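Local coordinates for protein galactan 1,3-beta-galactosidase (PDB 7BYV) that is an exo-acting beta-1,3-galactanase of glycoside hydrolase family 43 that probably releases galactose from beta-1,3-galactan and also carries a carbohydrate-binding module, at residues T186-G191 and Y241-F246; V81-V86 and R137-F142; W209-N214 and A236-Y241. The protein carries 1 engineered substitution. All coordinates share one frame; numbering follows the deposited sequence.

Contact 1: residues T186-G191 and Y241-F246. Engineered in segment 186-191: Q188 (natural residue Glu). With GAL (beta-D-galactopyranose), chain C; GAL (beta-D-galactopyranose), chain B.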
loop_
_atom_site.group_PDB
_atom_site.type_symbol
_atom_site.label_atom_id
_atom_site.label_comp_id
_atom_site.label_asym_id
_atom_site.label_seq_id
_atom_site.Cartn_x
_atom_site.Cartn_y
_atom_site.Cartn_z
ATOM N N THR A 186 16.895 -11.688 -2.780
ATOM C CA THR A 186 16.743 -10.339 -2.236
ATOM C C THR A 186 15.288 -9.858 -2.264
ATOM O O THR A 186 14.965 -8.790 -2.810
ATOM C CB THR A 186 17.685 -9.357 -2.949
ATOM O OG1 THR A 186 17.234 -9.106 -4.286
ATOM C CG2 THR A 186 19.134 -9.910 -2.966
ATOM N N LEU A 187 14.409 -10.653 -1.655
ATOM C CA LEU A 187 12.993 -10.347 -1.543
ATOM C C LEU A 187 12.705 -9.795 -0.161
ATOM O O LEU A 187 13.244 -10.279 0.838
ATOM C CB LEU A 187 12.135 -11.585 -1.780
ATOM C CG LEU A 187 12.086 -12.120 -3.212
ATOM C CD1 LEU A 187 11.377 -13.479 -3.242
ATOM C CD2 LEU A 187 11.399 -11.129 -4.155
ATOM N N GLN A 188 11.870 -8.762 -0.114
ATOM C CA GLN A 188 11.335 -8.261 1.134
ATOM C C GLN A 188 9.885 -7.871 0.890
ATOM O O GLN A 188 9.331 -8.112 -0.189
ATOM C CB GLN A 188 12.169 -7.100 1.674
ATOM C CG GLN A 188 12.221 -5.904 0.758
ATOM C CD GLN A 188 12.919 -4.719 1.404
ATOM O OE1 GLN A 188 13.519 -4.851 2.474
ATOM N NE2 GLN A 188 12.835 -3.559 0.768
ATOM N N ALA A 189 9.269 -7.290 1.914
ATOM C CA ALA A 189 7.849 -6.960 1.915
ATOM C C ALA A 189 6.978 -8.118 1.421
ATOM O O ALA A 189 6.222 -7.954 0.457
ATOM C CB ALA A 189 7.594 -5.711 1.082
ATOM N N PRO A 190 7.041 -9.291 2.064
ATOM C CA PRO A 190 6.291 -10.450 1.570
ATOM C C PRO A 190 4.855 -10.538 2.069
ATOM O O PRO A 190 4.498 -10.055 3.147
ATOM C CB PRO A 190 7.103 -11.624 2.128
ATOM C CG PRO A 190 7.514 -11.127 3.454
ATOM C CD PRO A 190 7.824 -9.650 3.262
ATOM N N GLY A 191 4.028 -11.183 1.244
ATOM C CA GLY A 191 2.730 -11.681 1.676
ATOM C C GLY A 191 2.398 -12.946 0.912
ATOM O O GLY A 191 2.939 -13.192 -0.171
ATOM N N TYR A 241 3.728 2.797 -7.923
ATOM C CA TYR A 241 4.377 3.431 -6.793
ATOM C C TYR A 241 3.818 2.894 -5.486
ATOM O O TYR A 241 3.004 3.561 -4.837
ATOM C CB TYR A 241 4.226 4.945 -6.878
ATOM C CG TYR A 241 5.290 5.684 -6.107
ATOM C CD1 TYR A 241 5.757 5.211 -4.865
ATOM C CD2 TYR A 241 5.846 6.849 -6.614
ATOM C CE1 TYR A 241 6.735 5.891 -4.162
ATOM C CE2 TYR A 241 6.822 7.534 -5.912
ATOM C CZ TYR A 241 7.259 7.057 -4.698
ATOM O OH TYR A 241 8.224 7.766 -4.033
ATOM N N SER A 242 4.254 1.698 -5.088
ATOM C CA SER A 242 3.863 1.148 -3.793
ATOM C C SER A 242 4.767 -0.027 -3.424
ATOM O O SER A 242 5.636 -0.453 -4.188
ATOM C CB SER A 242 2.397 0.712 -3.785
ATOM O OG SER A 242 2.256 -0.497 -4.497
ATOM N N GLN A 243 4.550 -0.541 -2.227
ATOM C CA GLN A 243 5.271 -1.710 -1.779
ATOM C C GLN A 243 4.294 -2.576 -1.013
ATOM O O GLN A 243 3.557 -2.071 -0.159
ATOM C CB GLN A 243 6.471 -1.337 -0.903
ATOM C CG GLN A 243 7.443 -2.484 -0.752
ATOM C CD GLN A 243 8.505 -2.255 0.296
ATOM O OE1 GLN A 243 8.308 -1.514 1.261
ATOM N NE2 GLN A 243 9.645 -2.897 0.111
ATOM N N ASN A 244 4.300 -3.872 -1.320
ATOM C CA ASN A 244 3.385 -4.818 -0.693
ATOM C C ASN A 244 3.362 -4.665 0.821
ATOM O O ASN A 244 4.396 -4.423 1.453
ATOM C CB ASN A 244 3.790 -6.243 -1.052
ATOM C CG ASN A 244 2.704 -7.235 -0.763
ATOM O OD1 ASN A 244 1.523 -6.992 -1.041
ATOM N ND2 ASN A 244 3.090 -8.371 -0.190
ATOM N N ALA A 245 2.169 -4.815 1.406
ATOM C CA ALA A 245 2.068 -4.856 2.861
ATOM C C ALA A 245 1.275 -6.082 3.261
ATOM O O ALA A 245 1.715 -6.879 4.095
ATOM C CB ALA A 245 1.411 -3.591 3.426
ATOM N N PHE A 246 0.109 -6.242 2.651
ATOM C CA PHE A 246 -0.752 -7.359 2.979
ATOM C C PHE A 246 -1.525 -7.744 1.738
ATOM O O PHE A 246 -1.809 -6.894 0.894
ATOM C CB PHE A 246 -1.721 -7.019 4.101
ATOM C CG PHE A 246 -2.326 -8.214 4.720
ATOM C CD1 PHE A 246 -1.599 -8.972 5.636
ATOM C CD2 PHE A 246 -3.603 -8.611 4.379
ATOM C CE1 PHE A 246 -2.145 -10.104 6.220
ATOM C CE2 PHE A 246 -4.153 -9.750 4.957
ATOM C CZ PHE A 246 -3.414 -10.497 5.879
HETATM C C1 GAL C . 17.616 -2.951 2.511
HETATM C C2 GAL C . 16.087 -2.744 2.319
HETATM C C3 GAL C . 15.470 -1.853 3.461
HETATM C C4 GAL C . 15.882 -2.339 4.896
HETATM C C5 GAL C . 17.392 -2.611 4.960
HETATM C C6 GAL C . 17.876 -3.307 6.275
HETATM O O2 GAL C . 15.768 -2.160 1.044
HETATM O O3 GAL C . 14.053 -1.871 3.420
HETATM O O4 GAL C . 15.132 -3.519 5.308
HETATM O O5 GAL C . 17.844 -3.465 3.849
HETATM O O6 GAL C . 19.327 -3.357 6.378
HETATM C C1 GAL B . 12.816 -1.303 3.609
HETATM C C2 GAL B . 11.487 -1.887 4.263
HETATM C C3 GAL B . 10.732 -0.868 5.086
HETATM C C4 GAL B . 11.725 -0.092 5.973
HETATM C C5 GAL B . 12.658 0.764 5.056
HETATM C C6 GAL B . 14.024 1.218 5.662
HETATM O O2 GAL B . 10.573 -2.419 3.337
HETATM O O3 GAL B . 9.800 -1.545 5.931
HETATM O O4 GAL B . 12.483 -1.002 6.814
HETATM O O5 GAL B . 12.939 0.151 3.729
HETATM O O6 GAL B . 14.847 1.875 4.683
HETATM O O HOH W 1 1.666 -10.154 4.109
#
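A189 and N244 face each other with their CA atoms 5.6 Å apart, and G191 and F246 follow at nearly the same spacing; the chain turns a corner at A189, whose positive phi of 47° separates the short strand 187-188 from strand 190-195. One hydrogen bond joins the segments: N244 ND2 donates to A189 O at 3.2 Å, with 157° at the hydrogen. The acceptor lies almost in the plane of the N244 amide, while the donor is tilted out of the carbonyl plane. The same ND2 also donates to D247 OD2, which helps fix the rotation of the amide. G191 N, itself a donor, comes within 3.3 Å of N244 ND2 without bonding to it. A189 CB points toward the other strand, 3.5 Å from N244 O and alongside the extended Q243 chain. With CG anti to its nitrogen (chi1 -164°), Q243 reaches past A189 to the chain B galactose, where NE2 makes a weak bond of 3.4 Å to O2. W261 NE1 bonds to its OE1 and S204 OG to its NE2, which should fix the turn of the amide at the sugar. Q188, engineered from glutamate, crosses the Q243 side chain at about a right angle, near both galactoses. At the other end a water bridges P190 O and A245 O. In the five-bladed propeller of family 43, strands 190-195 and 243-250 lie at the edges of neighbouring blades; 190-195 pairs with 198-205, and 243-250 with 253-260, where A245 and F246 form a classic beta bulge opposite M257.

Contact 2: residues V81-V86 and R137-F142. With GAL (beta-D-galactopyranose), chain B; GAL (beta-D-galactopyranose), chain C.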
loop_
_atom_site.group_PDB
_atom_site.type_symbol
_atom_site.label_atom_id
_atom_site.label_comp_id
_atom_site.label_asym_id
_atom_site.label_seq_id
_atom_site.Cartn_x
_atom_site.Cartn_y
_atom_site.Cartn_z
ATOM N N VAL A 81 9.805 -1.068 14.987
ATOM C CA VAL A 81 8.760 -2.088 15.037
ATOM C C VAL A 81 7.952 -1.974 13.749
ATOM O O VAL A 81 7.174 -1.028 13.586
ATOM C CB VAL A 81 7.855 -1.939 16.264
ATOM C CG1 VAL A 81 6.598 -2.835 16.149
ATOM C CG2 VAL A 81 8.637 -2.241 17.525
ATOM N N GLU A 82 8.118 -2.940 12.845
ATOM C CA GLU A 82 7.589 -2.825 11.496
ATOM C C GLU A 82 6.725 -4.018 11.137
ATOM O O GLU A 82 6.907 -5.124 11.655
ATOM C CB GLU A 82 8.709 -2.681 10.491
ATOM C CG GLU A 82 9.459 -1.393 10.692
ATOM C CD GLU A 82 10.508 -1.142 9.638
ATOM O OE1 GLU A 82 10.870 -2.100 8.917
ATOM O OE2 GLU A 82 10.971 0.022 9.547
ATOM N N ARG A 83 5.774 -3.764 10.244
ATOM C CA ARG A 83 4.891 -4.752 9.641
ATOM C C ARG A 83 4.287 -5.675 10.686
ATOM O O ARG A 83 4.605 -6.866 10.711
ATOM C CB ARG A 83 5.648 -5.567 8.593
ATOM C CG ARG A 83 6.516 -4.716 7.709
ATOM C CD ARG A 83 6.965 -5.410 6.413
ATOM N NE ARG A 83 7.576 -4.440 5.505
ATOM C CZ ARG A 83 6.917 -3.846 4.509
ATOM N NH1 ARG A 83 5.645 -4.162 4.291
ATOM N NH2 ARG A 83 7.524 -2.953 3.725
ATOM N N PRO A 84 3.427 -5.177 11.571
ATOM C CA PRO A 84 2.742 -6.083 12.498
ATOM C C PRO A 84 1.781 -6.995 11.745
ATOM O O PRO A 84 1.035 -6.554 10.865
ATOM C CB PRO A 84 2.003 -5.133 13.450
ATOM C CG PRO A 84 1.830 -3.882 12.677
ATOM C CD PRO A 84 3.036 -3.773 11.788
ATOM N N LYS A 85 1.826 -8.277 12.086
ATOM C CA LYS A 85 0.882 -9.258 11.585
ATOM C C LYS A 85 0.216 -9.920 12.778
ATOM O O LYS A 85 0.800 -9.996 13.864
ATOM C CB LYS A 85 1.570 -10.298 10.711
ATOM C CG LYS A 85 2.317 -9.696 9.561
ATOM C CD LYS A 85 1.379 -9.196 8.475
ATOM C CE LYS A 85 2.150 -8.403 7.433
ATOM N NZ LYS A 85 2.450 -7.046 7.940
ATOM N N VAL A 86 -1.017 -10.378 12.582
ATOM C CA VAL A 86 -1.787 -10.955 13.675
ATOM C C VAL A 86 -2.637 -12.087 13.115
ATOM O O VAL A 86 -3.440 -11.868 12.201
ATOM C CB VAL A 86 -2.673 -9.914 14.391
ATOM C CG1 VAL A 86 -3.781 -10.606 15.158
ATOM C CG2 VAL A 86 -1.850 -9.073 15.346
ATOM N N ARG A 137 14.296 -9.501 8.816
ATOM C CA ARG A 137 13.948 -8.089 8.705
ATOM C C ARG A 137 12.500 -8.013 8.262
ATOM O O ARG A 137 11.591 -8.249 9.086
ATOM C CB ARG A 137 14.951 -7.362 7.802
ATOM C CG ARG A 137 16.138 -6.815 8.561
ATOM C CD ARG A 137 17.344 -6.596 7.665
ATOM N NE ARG A 137 18.544 -6.312 8.451
ATOM C CZ ARG A 137 19.517 -7.196 8.683
ATOM N NH1 ARG A 137 19.452 -8.427 8.185
ATOM N NH2 ARG A 137 20.558 -6.853 9.427
ATOM N N ASP A 138 12.202 -7.714 6.989
ATOM C CA ASP A 138 10.808 -7.701 6.548
ATOM C C ASP A 138 10.203 -9.093 6.695
ATOM O O ASP A 138 10.798 -10.095 6.281
ATOM C CB ASP A 138 10.687 -7.224 5.097
ATOM C CG ASP A 138 10.719 -5.686 4.965
ATOM O OD1 ASP A 138 11.044 -4.978 5.943
ATOM O OD2 ASP A 138 10.431 -5.176 3.868
ATOM N N GLU A 139 9.034 -9.164 7.326
ATOM C CA GLU A 139 8.407 -10.444 7.586
ATOM C C GLU A 139 6.913 -10.340 7.351
ATOM O O GLU A 139 6.371 -9.263 7.095
ATOM C CB GLU A 139 8.683 -10.953 9.007
ATOM C CG GLU A 139 8.512 -9.939 10.097
ATOM C CD GLU A 139 7.092 -9.418 10.206
ATOM O OE1 GLU A 139 6.149 -10.242 10.227
ATOM O OE2 GLU A 139 6.920 -8.181 10.258
ATOM N N SER A 140 6.261 -11.497 7.477
ATOM C CA SER A 140 4.825 -11.692 7.334
ATOM C C SER A 140 4.468 -13.044 7.946
ATOM O O SER A 140 5.329 -13.906 8.136
ATOM C CB SER A 140 4.388 -11.633 5.866
ATOM O OG SER A 140 2.974 -11.673 5.771
ATOM N N ILE A 141 3.188 -13.215 8.258
ATOM C CA ILE A 141 2.672 -14.450 8.837
ATOM C C ILE A 141 1.599 -14.974 7.907
ATOM O O ILE A 141 0.664 -14.244 7.559
ATOM C CB ILE A 141 2.091 -14.227 10.244
ATOM C CG1 ILE A 141 3.150 -13.683 11.219
ATOM C CG2 ILE A 141 1.482 -15.488 10.747
ATOM C CD1 ILE A 141 4.318 -14.611 11.460
ATOM N N PHE A 142 1.731 -16.222 7.487
ATOM C CA PHE A 142 0.691 -16.867 6.711
ATOM C C PHE A 142 0.027 -17.897 7.594
ATOM O O PHE A 142 0.713 -18.712 8.217
ATOM C CB PHE A 142 1.231 -17.547 5.456
ATOM C CG PHE A 142 0.186 -18.322 4.705
ATOM C CD1 PHE A 142 -0.872 -17.671 4.104
ATOM C CD2 PHE A 142 0.251 -19.705 4.621
ATOM C CE1 PHE A 142 -1.848 -18.380 3.417
ATOM C CE2 PHE A 142 -0.727 -20.430 3.927
ATOM C CZ PHE A 142 -1.778 -19.761 3.326
HETATM C C1 GAL B . 12.816 -1.303 3.609
HETATM C C2 GAL B . 11.487 -1.887 4.263
HETATM C C3 GAL B . 10.732 -0.868 5.086
HETATM C C4 GAL B . 11.725 -0.092 5.973
HETATM C C5 GAL B . 12.658 0.764 5.056
HETATM C C6 GAL B . 14.024 1.218 5.662
HETATM O O2 GAL B . 10.573 -2.419 3.337
HETATM O O3 GAL B . 9.800 -1.545 5.931
HETATM O O4 GAL B . 12.483 -1.002 6.814
HETATM O O5 GAL B . 12.939 0.151 3.729
HETATM O O6 GAL B . 14.847 1.875 4.683
HETATM C C1 GAL C . 17.616 -2.951 2.511
HETATM C C2 GAL C . 16.087 -2.744 2.319
HETATM C C3 GAL C . 15.470 -1.853 3.461
HETATM C C4 GAL C . 15.882 -2.339 4.896
HETATM C C5 GAL C . 17.392 -2.611 4.960
HETATM C C6 GAL C . 17.876 -3.307 6.275
HETATM O O2 GAL C . 15.768 -2.160 1.044
HETATM O O3 GAL C . 14.053 -1.871 3.420
HETATM O O4 GAL C . 15.132 -3.519 5.308
HETATM O O5 GAL C . 17.844 -3.465 3.849
HETATM O O6 GAL C . 19.327 -3.357 6.378
#
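R83 and D138 meet at the sugar end of two strands that run nearly parallel, their axes 6.7 Å apart and inclined by 12°. This end is the tight one. R83 NE forms a long salt bridge of 3.4 Å to D138 OD2, the guanidinium and carboxylate planes standing 61° apart. Both groups grip the same hydroxyl of the chain B galactose: R83 NH2 donates to O2 at 3.1 Å, close to the guanidinium plane, and O2 in turn donates to D138 OD2 at 2.8 Å. E82 OE1 accepts from galactose O4 at 2.9 Å and also from O3, while Y106 holds its OE2. D138 OD2 has a further donor in A189 N. The strands belong to successive blades of the beta-propeller, each hydrogen-bonded to its own sheet, 80-89 to 94-102 and 139-143 to 151-157, so side chains fill the wedge between them. E139 does this by folding back: bent at chi2 (62°), it lifts OE2 to 2.7 Å from R83 O. Farther from the sugar the contact slackens into aliphatic touches. K85 CB rests against I141 CG1 at 3.8 Å, and CE passes S140 OG at the same distance; the twice-bent K85 chain turns NZ back to P84 O, which it meets from above the carbonyl plane, and to A23 O.

Contact 3: residues W209-N214 and A236-Y241. With GAL (beta-D-galactopyranose), chain B.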
loop_
_atom_site.group_PDB
_atom_site.type_symbol
_atom_site.label_atom_id
_atom_site.label_comp_id
_atom_site.label_asym_id
_atom_site.label_seq_id
_atom_site.Cartn_x
_atom_site.Cartn_y
_atom_site.Cartn_z
ATOM N N TRP A 209 13.561 2.853 0.509
ATOM C CA TRP A 209 12.174 3.298 0.437
ATOM C C TRP A 209 11.655 3.365 -0.991
ATOM O O TRP A 209 10.450 3.545 -1.178
ATOM C CB TRP A 209 12.006 4.673 1.088
ATOM C CG TRP A 209 12.368 4.735 2.536
ATOM C CD1 TRP A 209 13.523 5.228 3.068
ATOM C CD2 TRP A 209 11.568 4.297 3.643
ATOM N NE1 TRP A 209 13.493 5.121 4.433
ATOM C CE2 TRP A 209 12.306 4.554 4.814
ATOM C CE3 TRP A 209 10.306 3.707 3.755
ATOM C CZ2 TRP A 209 11.822 4.250 6.089
ATOM C CZ3 TRP A 209 9.821 3.405 5.026
ATOM C CH2 TRP A 209 10.580 3.676 6.177
ATOM N N ALA A 210 12.524 3.242 -1.985
ATOM C CA ALA A 210 12.117 3.464 -3.357
ATOM C C ALA A 210 11.231 2.317 -3.826
ATOM O O ALA A 210 11.582 1.145 -3.630
ATOM C CB ALA A 210 13.336 3.589 -4.261
ATOM N N PRO A 211 10.088 2.601 -4.447
ATOM C CA PRO A 211 9.239 1.512 -4.936
ATOM C C PRO A 211 9.928 0.785 -6.075
ATOM O O PRO A 211 10.624 1.393 -6.887
ATOM C CB PRO A 211 7.986 2.242 -5.423
ATOM C CG PRO A 211 8.549 3.569 -5.905
ATOM C CD PRO A 211 9.647 3.920 -4.946
ATOM N N ASN A 212 9.738 -0.517 -6.136
ATOM C CA ASN A 212 10.213 -1.318 -7.254
ATOM C C ASN A 212 9.083 -2.219 -7.734
ATOM O O ASN A 212 8.049 -2.346 -7.068
ATOM C CB ASN A 212 11.470 -2.112 -6.849
ATOM C CG ASN A 212 11.224 -3.100 -5.716
ATOM O OD1 ASN A 212 10.707 -4.184 -5.942
ATOM N ND2 ASN A 212 11.650 -2.756 -4.506
ATOM N N PRO A 213 9.218 -2.819 -8.923
ATOM C CA PRO A 213 8.180 -3.750 -9.393
ATOM C C PRO A 213 8.025 -4.971 -8.503
ATOM O O PRO A 213 8.876 -5.861 -8.532
ATOM C CB PRO A 213 8.677 -4.154 -10.786
ATOM C CG PRO A 213 9.604 -3.045 -11.192
ATOM C CD PRO A 213 10.285 -2.659 -9.928
ATOM N N ASN A 214 6.941 -5.029 -7.733
ATOM C CA ASN A 214 6.635 -6.184 -6.903
ATOM C C ASN A 214 6.304 -7.403 -7.762
ATOM O O ASN A 214 5.770 -7.283 -8.866
ATOM C CB ASN A 214 5.471 -5.858 -5.964
ATOM C CG ASN A 214 5.898 -4.971 -4.792
ATOM O OD1 ASN A 214 5.273 -4.963 -3.722
ATOM N ND2 ASN A 214 6.977 -4.219 -4.998
ATOM N N ALA A 236 7.288 -0.514 -15.377
ATOM C CA ALA A 236 7.705 0.876 -15.260
ATOM C C ALA A 236 7.061 1.588 -14.078
ATOM O O ALA A 236 7.629 2.560 -13.564
ATOM C CB ALA A 236 7.382 1.625 -16.555
ATOM N N THR A 237 5.875 1.151 -13.648
ATOM C CA THR A 237 5.146 1.913 -12.638
ATOM C C THR A 237 5.603 1.616 -11.222
ATOM O O THR A 237 5.153 2.300 -10.296
ATOM C CB THR A 237 3.639 1.643 -12.723
ATOM O OG1 THR A 237 3.346 0.356 -12.150
ATOM C CG2 THR A 237 3.156 1.718 -14.174
ATOM N N ARG A 238 6.456 0.608 -11.035
ATOM C CA ARG A 238 6.937 0.220 -9.714
ATOM C C ARG A 238 5.758 -0.056 -8.784
ATOM O O ARG A 238 5.540 0.625 -7.787
ATOM C CB ARG A 238 7.876 1.300 -9.139
ATOM C CG ARG A 238 8.804 1.925 -10.198
ATOM C CD ARG A 238 9.713 2.985 -9.645
ATOM N NE ARG A 238 9.000 4.232 -9.409
ATOM C CZ ARG A 238 9.474 5.237 -8.677
ATOM N NH1 ARG A 238 10.672 5.151 -8.102
ATOM N NH2 ARG A 238 8.737 6.319 -8.506
ATOM N N THR A 239 4.993 -1.079 -9.145
ATOM C CA THR A 239 3.765 -1.455 -8.443
ATOM C C THR A 239 2.859 -0.250 -8.217
ATOM O O THR A 239 2.299 -0.059 -7.133
ATOM C CB THR A 239 4.074 -2.151 -7.121
ATOM O OG1 THR A 239 5.246 -2.953 -7.285
ATOM C CG2 THR A 239 2.899 -3.062 -6.728
ATOM N N TRP A 240 2.706 0.570 -9.258
ATOM C CA TRP A 240 1.931 1.808 -9.164
ATOM C C TRP A 240 2.416 2.641 -7.983
ATOM O O TRP A 240 1.643 3.122 -7.155
ATOM C CB TRP A 240 0.424 1.514 -9.086
ATOM C CG TRP A 240 -0.029 0.863 -10.371
ATOM C CD1 TRP A 240 -0.342 -0.463 -10.569
ATOM C CD2 TRP A 240 -0.145 1.491 -11.649
ATOM N NE1 TRP A 240 -0.665 -0.679 -11.879
ATOM C CE2 TRP A 240 -0.551 0.505 -12.564
ATOM C CE3 TRP A 240 0.047 2.797 -12.106
ATOM C CZ2 TRP A 240 -0.764 0.780 -13.904
ATOM C CZ3 TRP A 240 -0.173 3.066 -13.437
ATOM C CH2 TRP A 240 -0.582 2.064 -14.319
ATOM N N TYR A 241 3.728 2.797 -7.923
ATOM C CA TYR A 241 4.377 3.431 -6.793
ATOM C C TYR A 241 3.818 2.894 -5.486
ATOM O O TYR A 241 3.004 3.561 -4.837
ATOM C CB TYR A 241 4.226 4.945 -6.878
ATOM C CG TYR A 241 5.290 5.684 -6.107
ATOM C CD1 TYR A 241 5.757 5.211 -4.865
ATOM C CD2 TYR A 241 5.846 6.849 -6.614
ATOM C CE1 TYR A 241 6.735 5.891 -4.162
ATOM C CE2 TYR A 241 6.822 7.534 -5.912
ATOM C CZ TYR A 241 7.259 7.057 -4.698
ATOM O OH TYR A 241 8.224 7.766 -4.033
HETATM C C1 GAL B . 12.816 -1.303 3.609
HETATM C C2 GAL B . 11.487 -1.887 4.263
HETATM C C3 GAL B . 10.732 -0.868 5.086
HETATM C C4 GAL B . 11.725 -0.092 5.973
HETATM C C5 GAL B . 12.658 0.764 5.056
HETATM C C6 GAL B . 14.024 1.218 5.662
HETATM O O2 GAL B . 10.573 -2.419 3.337
HETATM O O3 GAL B . 9.800 -1.545 5.931
HETATM O O4 GAL B . 12.483 -1.002 6.814
HETATM O O5 GAL B . 12.939 0.151 3.729
HETATM O O6 GAL B . 14.847 1.875 4.683
#
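P211 tucks CG into the corner formed by the R238 guanidinium and the Y241 ring, while N214 closes on T239; segment 209-214 thus lies along one side of segment 236-241. T237 prepares the turn from within, its OG1 accepting W240 N in an ST motif. At R238 the side chain bends at chi3 (-76°), bringing the guanidinium flat beneath P211, whose CG sits 3.3 Å above its plane and over its centre. R238 CD meanwhile comes to 3.3 Å from P211 O. T239 turns its hydroxyl to the loop: N214 N donates to T239 OG1 at 2.7 Å and 166°, a short, nearly straight bond, and the N214 CB packs beside the same oxygen. From R238 to Y241 phi and psi are all positive, so the backbone makes a left-handed helical turn, closed by Y241 N bonding to T237 O, ahead of the propeller strand 243-250. W240 points away from the loop and stacks on H287. Y241 completes the niche for the proline: P211 CG stands 3.6 Å from the ring centroid, 24° off the normal, a CH-pi contact. R238 and Y241 also form a cation-pi pair, and both bond to D386, which lies in the range of the carbohydrate-binding module and so ties this corner of the catalytic domain to it. At the far end of the loop, W209 lays one indole face on the chain B galactose, with sugar C5 3.6 Å above the ring plane, while W261 meets that indole edge-to-face.

In the fold
All three contacts reach the chain B galactose: contact 2 grips its hydroxyls, contact 1 shares O2 with contact 2, and W209 of contact 3 covers the C5 side as an aromatic platform. Contacts 1 and 2, centred 11 Å apart, interlock directly: A189 N lies 3.1 Å from D138 OD2, and R83 NH1 is the same distance from N244 O, so four successive blades meet close to the sugar. Contact 3 is nested in the chain between the segments of contact 1 and shares Y241 with it; N214 OD1 lies 2.8 Å from N244 N. Contacts 2 and 3, centred 20 Å apart, do not touch and are related through contact 1 and the galactose.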